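Local coordinates for c-di-GMP synthase (Capnocytophaga granulosa, PDB 6WT9), which synthesizes the second messenger 3',3'-cyclic di-GMP from two GTP molecules in a CBASS antiphage defence system that ends in abortive infection, at residues Glu262-Leu266 and Ser332-Leu336; Lys66-His70 and Leu161-Tyr165; Val52-Thr57 and Asn89-Tyr95. All blocks are in the same frame, centred on the assembly; numbering follows the deposited sequence.

Interaction 1 of 3, residues Glu262-Leu266 and Ser332-Leu336; sequences EKIEL and SLKML
Ile264 and Leu336 meet at about a right angle. The outer methyl of the isoleucine lies 3.8 Å (Ile264 CD1 to Leu336 CA) from the helix backbone, and Ile264 CD1 also touches Leu336 CD1 at 4.0 Å. Its other branch, CG2, rests against the carbonyl oxygen of Ser332. A beta-branched residue suits this place because its two arms reach different points of one helical turn. Leu266 comes in from the next step of the loop, its CD1 3.8 Å from Leu336 CD2 and its CG against Ser332 CB. Between Ile264 and Leu266 the small Ser332 lets the loop come close. With its OG beside its own backbone N (chi1 -64°), the serine accepts from Glu265 N at 3.2 Å (Glu265 N to Ser332 OG, N-H...O 147°). The same hydroxyl is bonded to Asp328 O one turn earlier, so it joins the helix to the loop just where Glu265 centres an inverse gamma turn. At the exposed margin the selenomethionine Met335 bends at both chi2 and chi3 and lays its CE along the end of the glutamate, 3.5 Å from Glu262 CG and in touch with the carboxylate carbon and OE2. The loop leading from helix 245-259 to helix 268-276 thus lies against helix 327-347, whose Leu333 and Leu336 also pack on helix 291-304.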
ATOM      1  N   GLU A 262      -8.254   9.018 -15.971  1.00 53.54           N
ATOM      2  CA  GLU A 262      -6.894   9.264 -16.415  1.00 52.25           C
ATOM      3  C   GLU A 262      -5.963   8.196 -15.852  1.00 49.85           C
ATOM      4  O   GLU A 262      -6.291   7.493 -14.893  1.00 44.12           O
ATOM      5  CB  GLU A 262      -6.428  10.652 -15.978  1.00 57.24           C
ATOM      6  CG  GLU A 262      -7.343  11.779 -16.423  1.00 64.54           C
ATOM      7  CD  GLU A 262      -7.103  12.198 -17.861  1.00 72.23           C
ATOM      8  OE1 GLU A 262      -6.192  11.636 -18.505  1.00 74.72           O
ATOM      9  OE2 GLU A 262      -7.822  13.097 -18.346  1.00 76.76           O
ATOM     10  N   LYS A 263      -4.790   8.077 -16.464  1.00 53.68           N
ATOM     11  CA  LYS A 263      -3.791   7.096 -16.044  1.00 56.14           C
ATOM     12  C   LYS A 263      -2.823   7.790 -15.090  1.00 47.54           C
ATOM     13  O   LYS A 263      -1.807   8.350 -15.499  1.00 46.57           O
ATOM     14  CB  LYS A 263      -3.079   6.492 -17.250  1.00 66.39           C
ATOM     15  CG  LYS A 263      -3.971   5.587 -18.086  1.00 75.22           C
ATOM     16  CD  LYS A 263      -3.196   4.907 -19.202  1.00 83.47           C
ATOM     17  CE  LYS A 263      -2.638   5.920 -20.186  1.00 89.74           C
ATOM     18  NZ  LYS A 263      -1.938   5.258 -21.321  1.00 94.09           N
ATOM     19  N   ILE A 264      -3.157   7.753 -13.802  1.00 40.38           N
ATOM     20  CA  ILE A 264      -2.318   8.326 -12.755  1.00 33.39           C
ATOM     21  C   ILE A 264      -1.309   7.252 -12.360  1.00 34.38           C
ATOM     22  O   ILE A 264      -1.601   6.377 -11.545  1.00 36.01           O
ATOM     23  CB  ILE A 264      -3.144   8.794 -11.558  1.00 27.78           C
ATOM     24  CG1 ILE A 264      -4.198   9.811 -12.000  1.00 24.42           C
ATOM     25  CG2 ILE A 264      -2.239   9.388 -10.486  1.00 19.29           C
ATOM     26  CD1 ILE A 264      -5.133  10.243 -10.888  1.00 22.29           C
ATOM     27  N   GLU A 265      -0.115   7.322 -12.942  1.00 38.88           N
ATOM     28  CA  GLU A 265       0.924   6.325 -12.686  1.00 43.03           C
ATOM     29  C   GLU A 265       1.783   6.734 -11.488  1.00 35.19           C
ATOM     30  O   GLU A 265       2.995   6.924 -11.576  1.00 41.64           O
ATOM     31  CB  GLU A 265       1.767   6.108 -13.937  1.00 58.01           C
ATOM     32  CG  GLU A 265       1.018   5.405 -15.056  1.00 71.16           C
ATOM     33  CD  GLU A 265       1.885   5.149 -16.270  1.00 82.52           C
ATOM     34  OE1 GLU A 265       3.020   5.669 -16.313  1.00 87.59           O
ATOM     35  OE2 GLU A 265       1.432   4.425 -17.182  1.00 87.72           O
ATOM     36  N   LEU A 266       1.114   6.872 -10.349  1.00 27.47           N
ATOM     37  CA  LEU A 266       1.763   7.097  -9.064  1.00 19.56           C
ATOM     38  C   LEU A 266       1.594   5.840  -8.226  1.00 19.83           C
ATOM     39  O   LEU A 266       0.463   5.420  -7.954  1.00 19.35           O
ATOM     40  CB  LEU A 266       1.166   8.307  -8.347  1.00 24.09           C
ATOM     41  CG  LEU A 266       1.294   9.664  -9.037  1.00 20.90           C
ATOM     42  CD1 LEU A 266       0.542  10.725  -8.248  1.00 19.66           C
ATOM     43  CD2 LEU A 266       2.756  10.041  -9.193  1.00 17.80           C
ATOM     44  N   SER A 332       1.291  12.995 -13.807  1.00 16.03           N
ATOM     45  CA  SER A 332       0.398  12.161 -13.009  1.00 21.88           C
ATOM     46  C   SER A 332       0.023  12.851 -11.702  1.00 22.19           C
ATOM     47  O   SER A 332      -1.118  12.739 -11.238  1.00 23.86           O
ATOM     48  CB  SER A 332       1.050  10.806 -12.736  1.00 26.78           C
ATOM     49  OG  SER A 332       1.247  10.086 -13.940  1.00 33.30           O
ATOM     50  N   LEU A 333       0.971  13.570 -11.096  1.00 22.84           N
ATOM     51  CA  LEU A 333       0.652  14.359  -9.911  1.00 22.75           C
ATOM     52  C   LEU A 333      -0.367  15.443 -10.234  1.00 23.24           C
ATOM     53  O   LEU A 333      -1.257  15.730  -9.423  1.00 22.21           O
ATOM     54  CB  LEU A 333       1.927  14.974  -9.331  1.00 26.84           C
ATOM     55  CG  LEU A 333       1.755  15.920  -8.138  1.00 30.56           C
ATOM     56  CD1 LEU A 333       1.125  15.197  -6.960  1.00 27.75           C
ATOM     57  CD2 LEU A 333       3.088  16.532  -7.742  1.00 35.19           C
ATOM     58  N   LYS A 334      -0.253  16.057 -11.414  1.00 20.81           N
ATOM     59  CA  LYS A 334      -1.217  17.077 -11.815  1.00 21.00           C
ATOM     60  C   LYS A 334      -2.609  16.485 -11.991  1.00 19.05           C
ATOM     61  O   LYS A 334      -3.600  17.085 -11.557  1.00 17.58           O
ATOM     62  CB  LYS A 334      -0.763  17.757 -13.108  1.00 29.59           C
ATOM     63  CG  LYS A 334       0.499  18.594 -12.975  1.00 38.86           C
ATOM     64  CD  LYS A 334       0.901  19.181 -14.319  1.00 48.78           C
ATOM     65  CE  LYS A 334       2.177  20.001 -14.211  1.00 55.54           C
ATOM     66  NZ  LYS A 334       2.574  20.583 -15.523  1.00 59.01           N
HETATM   67  N   MSE A 335      -2.706  15.312 -12.615  1.00 17.87           N
HETATM   68  CA  MSE A 335      -4.001  14.677 -12.841  1.00 20.09           C
HETATM   69  C   MSE A 335      -4.655  14.268 -11.528  1.00 19.15           C
HETATM   70  O   MSE A 335      -5.878  14.314 -11.394  1.00 19.40           O
HETATM   71  CB  MSE A 335      -3.862  13.457 -13.755  1.00 21.39           C
HETATM   72  CG  MSE A 335      -3.349  13.773 -15.152  1.00 27.93           C
HETATM   73 SE   MSE A 335      -4.062  15.431 -15.892  0.39 39.78          SE
HETATM   74  CE  MSE A 335      -5.954  14.991 -15.946  1.00 34.54           C
ATOM     75  N   LEU A 336      -3.834  13.863 -10.556  1.00 17.57           N
ATOM     76  CA  LEU A 336      -4.363  13.558  -9.230  1.00 19.41           C
ATOM     77  C   LEU A 336      -4.867  14.822  -8.544  1.00 20.88           C
ATOM     78  O   LEU A 336      -5.863  14.784  -7.812  1.00 20.16           O
ATOM     79  CB  LEU A 336      -3.293  12.868  -8.384  1.00 15.05           C
ATOM     80  CG  LEU A 336      -3.706  12.383  -6.995  1.00 21.66           C
ATOM     81  CD1 LEU A 336      -4.855  11.389  -7.092  1.00 21.19           C
ATOM     82  CD2 LEU A 336      -2.518  11.762  -6.277  1.00 24.25           C
TER

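Interaction 2 of 3, residues Lys66-His70 and Leu161-Tyr165; sequences KVKLH and LSSVY
Where His70 meets Val164, helix 54-71 passes the last turn of helix 147-164 with backbones well separated, the nearest CA atoms being those of His70 and Leu161 at 7.4 Å. Side chains fill that gap. Val164 CG1 lies over one face of the His70 imidazole, 3.5 Å from the ring centroid and 16° off the normal, a CH-pi contact displaced toward NE2. The same methyl also sits over the centre of the Tyr165 ring. As the planes of the two rings stand at 80°, one small branched side chain fills the corner between them, while Val164 CG2 lies 3.4 Å from His70 ND1. Tyr165, the first residue to leave the helix, extends its phenol toward the other helix, bringing its OH to 3.4 Å from His70 CD2 and 3.7 Å from Val67 CG2. Val67 uses both branches: CG1, anti to the backbone N (chi1 176°), reaches Leu161 CD2 at 4.0 Å, and CG2 takes the tyrosine. Beneath them Ile178 and Ile189 of the central sheet complete the apolar floor. The tyrosine OH lies inside the contact and the histidine is partly exposed, but the polar atoms of both rings meet carbon atoms of the other segment, without a hydrogen bond between the two. The helix ends are probably held mainly by CH-pi and apolar contacts.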
ATOM      1  N   LYS A  66       0.212 -19.372   5.539  1.00 19.40           N
ATOM      2  CA  LYS A  66       0.266 -20.728   5.002  1.00 21.45           C
ATOM      3  C   LYS A  66       1.435 -20.894   4.039  1.00 19.62           C
ATOM      4  O   LYS A  66       2.067 -21.956   4.002  1.00 22.03           O
ATOM      5  CB  LYS A  66      -1.053 -21.075   4.312  1.00 22.93           C
ATOM      6  CG  LYS A  66      -2.231 -21.232   5.264  1.00 28.43           C
ATOM      7  CD  LYS A  66      -3.512 -21.529   4.497  1.00 35.86           C
ATOM      8  CE  LYS A  66      -4.700 -21.686   5.431  1.00 38.19           C
ATOM      9  NZ  LYS A  66      -4.526 -22.844   6.350  1.00 44.84           N
ATOM     10  N   VAL A  67       1.732 -19.860   3.247  1.00 14.46           N
ATOM     11  CA  VAL A  67       2.913 -19.905   2.388  1.00 15.52           C
ATOM     12  C   VAL A  67       4.172 -20.045   3.233  1.00 17.06           C
ATOM     13  O   VAL A  67       5.085 -20.809   2.895  1.00 17.90           O
ATOM     14  CB  VAL A  67       2.969 -18.656   1.488  1.00 17.50           C
ATOM     15  CG1 VAL A  67       4.245 -18.646   0.665  1.00 17.79           C
ATOM     16  CG2 VAL A  67       1.752 -18.603   0.585  1.00 19.79           C
ATOM     17  N   LYS A  68       4.229 -19.323   4.355  1.00 15.40           N
ATOM     18  CA  LYS A  68       5.382 -19.409   5.246  1.00 17.17           C
ATOM     19  C   LYS A  68       5.581 -20.828   5.767  1.00 19.53           C
ATOM     20  O   LYS A  68       6.711 -21.330   5.803  1.00 16.35           O
ATOM     21  CB  LYS A  68       5.209 -18.424   6.402  1.00 22.33           C
ATOM     22  CG  LYS A  68       6.314 -18.454   7.441  1.00 29.52           C
ATOM     23  CD  LYS A  68       6.066 -17.405   8.516  1.00 40.30           C
ATOM     24  CE  LYS A  68       7.078 -17.507   9.645  1.00 49.94           C
ATOM     25  NZ  LYS A  68       6.833 -16.483  10.700  1.00 57.70           N
ATOM     26  N   LEU A  69       4.494 -21.495   6.167  1.00 20.50           N
ATOM     27  CA  LEU A  69       4.616 -22.842   6.720  1.00 22.04           C
ATOM     28  C   LEU A  69       5.091 -23.836   5.667  1.00 19.73           C
ATOM     29  O   LEU A  69       5.838 -24.770   5.982  1.00 22.44           O
ATOM     30  CB  LEU A  69       3.284 -23.295   7.317  1.00 21.79           C
ATOM     31  CG  LEU A  69       2.774 -22.532   8.543  1.00 26.57           C
ATOM     32  CD1 LEU A  69       1.526 -23.198   9.105  1.00 23.70           C
ATOM     33  CD2 LEU A  69       3.856 -22.423   9.608  1.00 23.01           C
ATOM     34  N   HIS A  70       4.661 -23.661   4.415  1.00 13.87           N
ATOM     35  CA  HIS A  70       5.128 -24.543   3.352  1.00 15.95           C
ATOM     36  C   HIS A  70       6.612 -24.335   3.075  1.00 19.75           C
ATOM     37  O   HIS A  70       7.346 -25.302   2.839  1.00 23.87           O
ATOM     38  CB  HIS A  70       4.308 -24.324   2.081  1.00 15.46           C
ATOM     39  CG  HIS A  70       2.941 -24.931   2.131  1.00 22.41           C
ATOM     40  ND1 HIS A  70       2.735 -26.293   2.195  1.00 21.82           N
ATOM     41  CD2 HIS A  70       1.712 -24.364   2.125  1.00 20.52           C
ATOM     42  CE1 HIS A  70       1.437 -26.539   2.228  1.00 21.86           C
ATOM     43  NE2 HIS A  70       0.794 -25.385   2.186  1.00 21.86           N
ATOM     44  N   LEU A 161       6.606 -24.443  -3.738  1.00 24.22           N
ATOM     45  CA  LEU A 161       5.368 -23.720  -4.016  1.00 24.35           C
ATOM     46  C   LEU A 161       4.663 -24.273  -5.248  1.00 26.18           C
ATOM     47  O   LEU A 161       3.434 -24.405  -5.254  1.00 21.35           O
ATOM     48  CB  LEU A 161       5.657 -22.228  -4.177  1.00 23.54           C
ATOM     49  CG  LEU A 161       6.156 -21.539  -2.904  1.00 26.03           C
ATOM     50  CD1 LEU A 161       6.465 -20.070  -3.161  1.00 21.73           C
ATOM     51  CD2 LEU A 161       5.149 -21.695  -1.774  1.00 24.67           C
ATOM     52  N   SER A 162       5.417 -24.607  -6.299  1.00 33.16           N
ATOM     53  CA  SER A 162       4.808 -25.231  -7.470  1.00 36.51           C
ATOM     54  C   SER A 162       4.221 -26.595  -7.147  1.00 33.95           C
ATOM     55  O   SER A 162       3.321 -27.058  -7.856  1.00 38.18           O
ATOM     56  CB  SER A 162       5.832 -25.367  -8.599  1.00 38.31           C
ATOM     57  OG  SER A 162       6.385 -24.109  -8.941  1.00 45.99           O
ATOM     58  N   SER A 163       4.708 -27.245  -6.092  1.00 28.42           N
ATOM     59  CA  SER A 163       4.197 -28.540  -5.674  1.00 35.49           C
ATOM     60  C   SER A 163       2.992 -28.439  -4.749  1.00 36.44           C
ATOM     61  O   SER A 163       2.244 -29.416  -4.621  1.00 42.74           O
ATOM     62  CB  SER A 163       5.305 -29.336  -4.980  1.00 38.59           C
ATOM     63  OG  SER A 163       4.762 -30.352  -4.162  1.00 45.53           O
ATOM     64  N   VAL A 164       2.784 -27.293  -4.108  1.00 28.47           N
ATOM     65  CA  VAL A 164       1.679 -27.111  -3.177  1.00 29.38           C
ATOM     66  C   VAL A 164       0.486 -26.435  -3.841  1.00 29.69           C
ATOM     67  O   VAL A 164      -0.657 -26.837  -3.624  1.00 37.48           O
ATOM     68  CB  VAL A 164       2.153 -26.313  -1.944  1.00 28.51           C
ATOM     69  CG1 VAL A 164       0.965 -25.845  -1.123  1.00 32.87           C
ATOM     70  CG2 VAL A 164       3.084 -27.163  -1.097  1.00 29.55           C
ATOM     71  N   TYR A 165       0.733 -25.420  -4.662  1.00 22.21           N
ATOM     72  CA  TYR A 165      -0.323 -24.618  -5.263  1.00 25.47           C
ATOM     73  C   TYR A 165      -0.377 -24.873  -6.763  1.00 26.66           C
ATOM     74  O   TYR A 165       0.643 -24.759  -7.452  1.00 29.48           O
ATOM     75  CB  TYR A 165      -0.098 -23.130  -4.984  1.00 16.03           C
ATOM     76  CG  TYR A 165      -0.057 -22.790  -3.512  1.00 14.22           C
ATOM     77  CD1 TYR A 165      -1.225 -22.733  -2.762  1.00 13.80           C
ATOM     78  CD2 TYR A 165       1.145 -22.519  -2.873  1.00 14.50           C
ATOM     79  CE1 TYR A 165      -1.196 -22.421  -1.417  1.00 13.92           C
ATOM     80  CE2 TYR A 165       1.183 -22.204  -1.526  1.00 13.20           C
ATOM     81  CZ  TYR A 165       0.008 -22.156  -0.805  1.00 14.51           C
ATOM     82  OH  TYR A 165       0.031 -21.846   0.533  1.00 18.86           O
TER

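Interaction 3 of 3, residues Val52-Thr57 and Asn89-Tyr95; sequences VSPEYT and NTHIKGY
His91 reaches across to Thr57 and Val52 through its imidazole. From CB, chi1 of 57° places CG between the backbone N and carbonyl carbon, turning the ring toward the other segment. CD2 meets Val52 CB and CG2, and CE1 lies near Thr57 OG1, with CG2 beyond. ND1 and CE1 have Asn89 CA at the ring edge. At the tip His91 NE2 donates to Thr57 OG1 at 2.9 Å, the oxygen only 5° out of the ring plane, while Val52 CB packs 3.5 Å from NE2. Thr57 OG1 donates to water 2, which donates to Val52 O and to Asn89 OD1 (2.6 Å). Water 1 accepts from Val52 N over one face of the imidazole and lies near Asn89 OD1 and His91 O, though its protons cannot serve every acceptor in reach. Farther along, Gly94 CA sits over the Tyr56 ring, 4.2 Å from its centroid; lacking a side chain, the glycine lets the loop press on that face, with Gly94 O 3.3 Å from Tyr56 CB. The Tyr56 hydroxyl bonds to Asn18. The loop follows helix 85-88, whose Ser85 belongs to a Gly-Ser motif as in related nucleotidyltransferases, and leads to strand 98-104. Because NE2 donates, it carries a proton, and the threonine is both acceptor and donor. The polar atoms thus form a chain through water, which probably holds the imidazole and the threonine hydroxyl in their rotation.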
ATOM      1  N   VAL A  52     -10.150  -1.113   5.099  1.00 26.87           N
ATOM      2  CA  VAL A  52     -10.722  -2.411   4.770  1.00 19.20           C
ATOM      3  C   VAL A  52     -10.982  -3.167   6.063  1.00 18.72           C
ATOM      4  O   VAL A  52     -10.170  -3.134   6.998  1.00 25.97           O
ATOM      5  CB  VAL A  52      -9.785  -3.196   3.834  1.00 18.32           C
ATOM      6  CG1 VAL A  52     -10.254  -4.635   3.675  1.00 13.82           C
ATOM      7  CG2 VAL A  52      -9.696  -2.517   2.477  1.00 19.61           C
ATOM      8  N   SER A  53     -12.134  -3.826   6.135  1.00 12.33           N
ATOM      9  CA  SER A  53     -12.501  -4.544   7.346  1.00 15.80           C
ATOM     10  C   SER A  53     -11.451  -5.604   7.670  1.00 15.70           C
ATOM     11  O   SER A  53     -10.916  -6.247   6.758  1.00 15.00           O
ATOM     12  CB  SER A  53     -13.873  -5.198   7.186  1.00 17.80           C
ATOM     13  OG  SER A  53     -14.129  -6.116   8.235  1.00 25.44           O
ATOM     14  N   PRO A  54     -11.124  -5.807   8.948  1.00 21.32           N
ATOM     15  CA  PRO A  54     -10.152  -6.857   9.296  1.00 20.69           C
ATOM     16  C   PRO A  54     -10.605  -8.252   8.909  1.00 25.29           C
ATOM     17  O   PRO A  54      -9.772  -9.167   8.868  1.00 26.39           O
ATOM     18  CB  PRO A  54     -10.007  -6.715  10.818  1.00 21.59           C
ATOM     19  CG  PRO A  54     -11.250  -6.010  11.260  1.00 23.82           C
ATOM     20  CD  PRO A  54     -11.619  -5.090  10.135  1.00 21.36           C
ATOM     21  N   GLU A  55     -11.896  -8.444   8.625  1.00 28.47           N
ATOM     22  CA  GLU A  55     -12.368  -9.725   8.105  1.00 32.09           C
ATOM     23  C   GLU A  55     -11.603 -10.122   6.849  1.00 26.00           C
ATOM     24  O   GLU A  55     -11.195 -11.279   6.698  1.00 34.78           O
ATOM     25  CB  GLU A  55     -13.867  -9.644   7.816  1.00 45.39           C
ATOM     26  CG  GLU A  55     -14.489 -10.942   7.331  1.00 60.17           C
ATOM     27  CD  GLU A  55     -15.025 -11.795   8.463  1.00 73.14           C
ATOM     28  OE1 GLU A  55     -14.693 -11.510   9.634  1.00 78.42           O
ATOM     29  OE2 GLU A  55     -15.787 -12.744   8.182  1.00 75.61           O
ATOM     30  N   TYR A  56     -11.392  -9.169   5.938  1.00 15.89           N
ATOM     31  CA  TYR A  56     -10.608  -9.435   4.737  1.00 15.30           C
ATOM     32  C   TYR A  56      -9.113  -9.433   5.029  1.00 17.68           C
ATOM     33  O   TYR A  56      -8.377 -10.281   4.515  1.00 16.40           O
ATOM     34  CB  TYR A  56     -10.924  -8.401   3.658  1.00 15.88           C
ATOM     35  CG  TYR A  56     -12.326  -8.487   3.109  1.00 15.35           C
ATOM     36  CD1 TYR A  56     -12.662  -9.452   2.171  1.00 13.76           C
ATOM     37  CD2 TYR A  56     -13.310  -7.597   3.517  1.00 11.39           C
ATOM     38  CE1 TYR A  56     -13.942  -9.537   1.663  1.00 15.13           C
ATOM     39  CE2 TYR A  56     -14.593  -7.672   3.011  1.00 15.11           C
ATOM     40  CZ  TYR A  56     -14.902  -8.646   2.085  1.00 15.68           C
ATOM     41  OH  TYR A  56     -16.176  -8.730   1.575  1.00 21.18           O
ATOM     42  N   THR A  57      -8.651  -8.481   5.845  1.00 18.60           N
ATOM     43  CA  THR A  57      -7.217  -8.335   6.077  1.00 14.00           C
ATOM     44  C   THR A  57      -6.640  -9.553   6.790  1.00 16.74           C
ATOM     45  O   THR A  57      -5.525  -9.991   6.481  1.00 22.00           O
ATOM     46  CB  THR A  57      -6.945  -7.063   6.879  1.00 18.17           C
ATOM     47  OG1 THR A  57      -7.543  -5.944   6.213  1.00 19.61           O
ATOM     48  CG2 THR A  57      -5.445  -6.819   7.008  1.00 18.31           C
ATOM     49  N   ASN A  89      -2.209  -1.267   6.653  1.00 11.07           N
ATOM     50  CA  ASN A  89      -3.664  -1.118   6.591  1.00 12.09           C
ATOM     51  C   ASN A  89      -4.058   0.065   5.707  1.00 15.50           C
ATOM     52  O   ASN A  89      -5.028   0.780   5.973  1.00 11.22           O
ATOM     53  CB  ASN A  89      -4.260  -0.989   7.995  1.00 11.40           C
ATOM     54  CG  ASN A  89      -5.762  -1.207   8.017  1.00 17.91           C
ATOM     55  OD1 ASN A  89      -6.315  -1.885   7.150  1.00 15.78           O
ATOM     56  ND2 ASN A  89      -6.430  -0.629   9.008  1.00 18.93           N
ATOM     57  N   THR A  90      -3.282   0.282   4.646  1.00 12.14           N
ATOM     58  CA  THR A  90      -3.572   1.308   3.653  1.00 12.82           C
ATOM     59  C   THR A  90      -4.072   0.714   2.344  1.00 19.55           C
ATOM     60  O   THR A  90      -4.248   1.449   1.367  1.00 16.06           O
ATOM     61  CB  THR A  90      -2.337   2.173   3.395  1.00 12.92           C
ATOM     62  OG1 THR A  90      -1.241   1.337   3.005  1.00 11.34           O
ATOM     63  CG2 THR A  90      -1.958   2.954   4.646  1.00 13.69           C
ATOM     64  N   HIS A  91      -4.292  -0.596   2.300  1.00 15.55           N
ATOM     65  CA  HIS A  91      -4.874  -1.216   1.122  1.00 10.52           C
ATOM     66  C   HIS A  91      -6.336  -0.811   0.986  1.00 10.61           C
ATOM     67  O   HIS A  91      -7.021  -0.526   1.974  1.00 10.79           O
ATOM     68  CB  HIS A  91      -4.739  -2.741   1.190  1.00 14.95           C
ATOM     69  CG  HIS A  91      -5.351  -3.360   2.412  1.00 18.81           C
ATOM     70  ND1 HIS A  91      -4.940  -3.052   3.691  1.00 19.25           N
ATOM     71  CD2 HIS A  91      -6.328  -4.288   2.544  1.00 18.30           C
ATOM     72  CE1 HIS A  91      -5.647  -3.753   4.560  1.00 18.45           C
ATOM     73  NE2 HIS A  91      -6.494  -4.513   3.890  1.00 17.06           N
ATOM     74  N   ILE A  92      -6.807  -0.771  -0.258  1.00 10.48           N
ATOM     75  CA  ILE A  92      -8.163  -0.325  -0.563  1.00 15.10           C
ATOM     76  C   ILE A  92      -9.043  -1.437  -1.110  1.00 12.75           C
ATOM     77  O   ILE A  92     -10.254  -1.217  -1.276  1.00 13.61           O
ATOM     78  CB  ILE A  92      -8.159   0.868  -1.542  1.00 13.53           C
ATOM     79  CG1 ILE A  92      -7.454   0.486  -2.845  1.00 14.26           C
ATOM     80  CG2 ILE A  92      -7.488   2.077  -0.909  1.00 11.65           C
ATOM     81  CD1 ILE A  92      -7.454   1.587  -3.879  1.00 16.44           C
ATOM     82  N   LYS A  93      -8.490  -2.610  -1.404  1.00 10.40           N
ATOM     83  CA  LYS A  93      -9.261  -3.732  -1.918  1.00 12.00           C
ATOM     84  C   LYS A  93      -9.415  -4.796  -0.842  1.00 14.47           C
ATOM     85  O   LYS A  93      -8.460  -5.109  -0.123  1.00 19.72           O
ATOM     86  CB  LYS A  93      -8.596  -4.346  -3.151  1.00 13.22           C
ATOM     87  CG  LYS A  93      -8.280  -3.358  -4.261  1.00 25.00           C
ATOM     88  CD  LYS A  93      -7.980  -4.086  -5.562  1.00 29.38           C
ATOM     89  CE  LYS A  93      -7.011  -5.236  -5.344  1.00 32.50           C
ATOM     90  NZ  LYS A  93      -6.829  -6.057  -6.575  1.00 34.38           N
ATOM     91  N   GLY A  94     -10.624  -5.349  -0.734  1.00 15.72           N
ATOM     92  CA  GLY A  94     -10.838  -6.450   0.191  1.00 10.73           C
ATOM     93  C   GLY A  94     -10.007  -7.668  -0.161  1.00 16.24           C
ATOM     94  O   GLY A  94      -9.517  -8.376   0.722  1.00 16.34           O
ATOM     95  N   TYR A  95      -9.834  -7.926  -1.454  1.00 17.77           N
ATOM     96  CA  TYR A  95      -8.997  -9.028  -1.928  1.00 26.39           C
ATOM     97  C   TYR A  95      -7.552  -8.580  -2.107  1.00 31.49           C
ATOM     98  O   TYR A  95      -6.917  -8.827  -3.131  1.00 35.30           O
ATOM     99  CB  TYR A  95      -9.562  -9.591  -3.226  1.00 23.14           C
ATOM    100  CG  TYR A  95     -10.846 -10.367  -3.050  1.00 19.18           C
ATOM    101  CD1 TYR A  95     -11.151 -10.975  -1.839  1.00 20.36           C
ATOM    102  CD2 TYR A  95     -11.753 -10.491  -4.094  1.00 21.22           C
ATOM    103  CE1 TYR A  95     -12.324 -11.686  -1.672  1.00 24.90           C
ATOM    104  CE2 TYR A  95     -12.929 -11.202  -3.939  1.00 22.15           C
ATOM    105  CZ  TYR A  95     -13.210 -11.796  -2.726  1.00 26.45           C
ATOM    106  OH  TYR A  95     -14.378 -12.504  -2.566  1.00 27.54           O
TER
HETATM  107  O   HOH W   1      -7.319  -0.601   4.556  1.00  9.52           O
HETATM  108  O   HOH W   2      -7.847  -3.769   7.971  1.00 14.30           O

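Overall arrangement
From the N terminus, 52-57 comes first and 66-70 follows on the same helix 54-71. Interaction 3 then closes a loop of 31 residues at 89-95, while interaction 2 closes only at 161-165, after 90 residues, so the two cross. Together they tie the beginning of that helix to the loop ahead of strand 98-104 and its far end to helix 147-164, with centres about 23 Å apart. Interaction 1 opens later, at 262-266, and closes within the helical C-terminal part at 332-336. Its centre and that of interaction 2 are about 37 Å apart, on opposite sides of the chain's centre. Helix 245-259, which precedes 262-266, also packs on Thr90 and Ile92 of interaction 3.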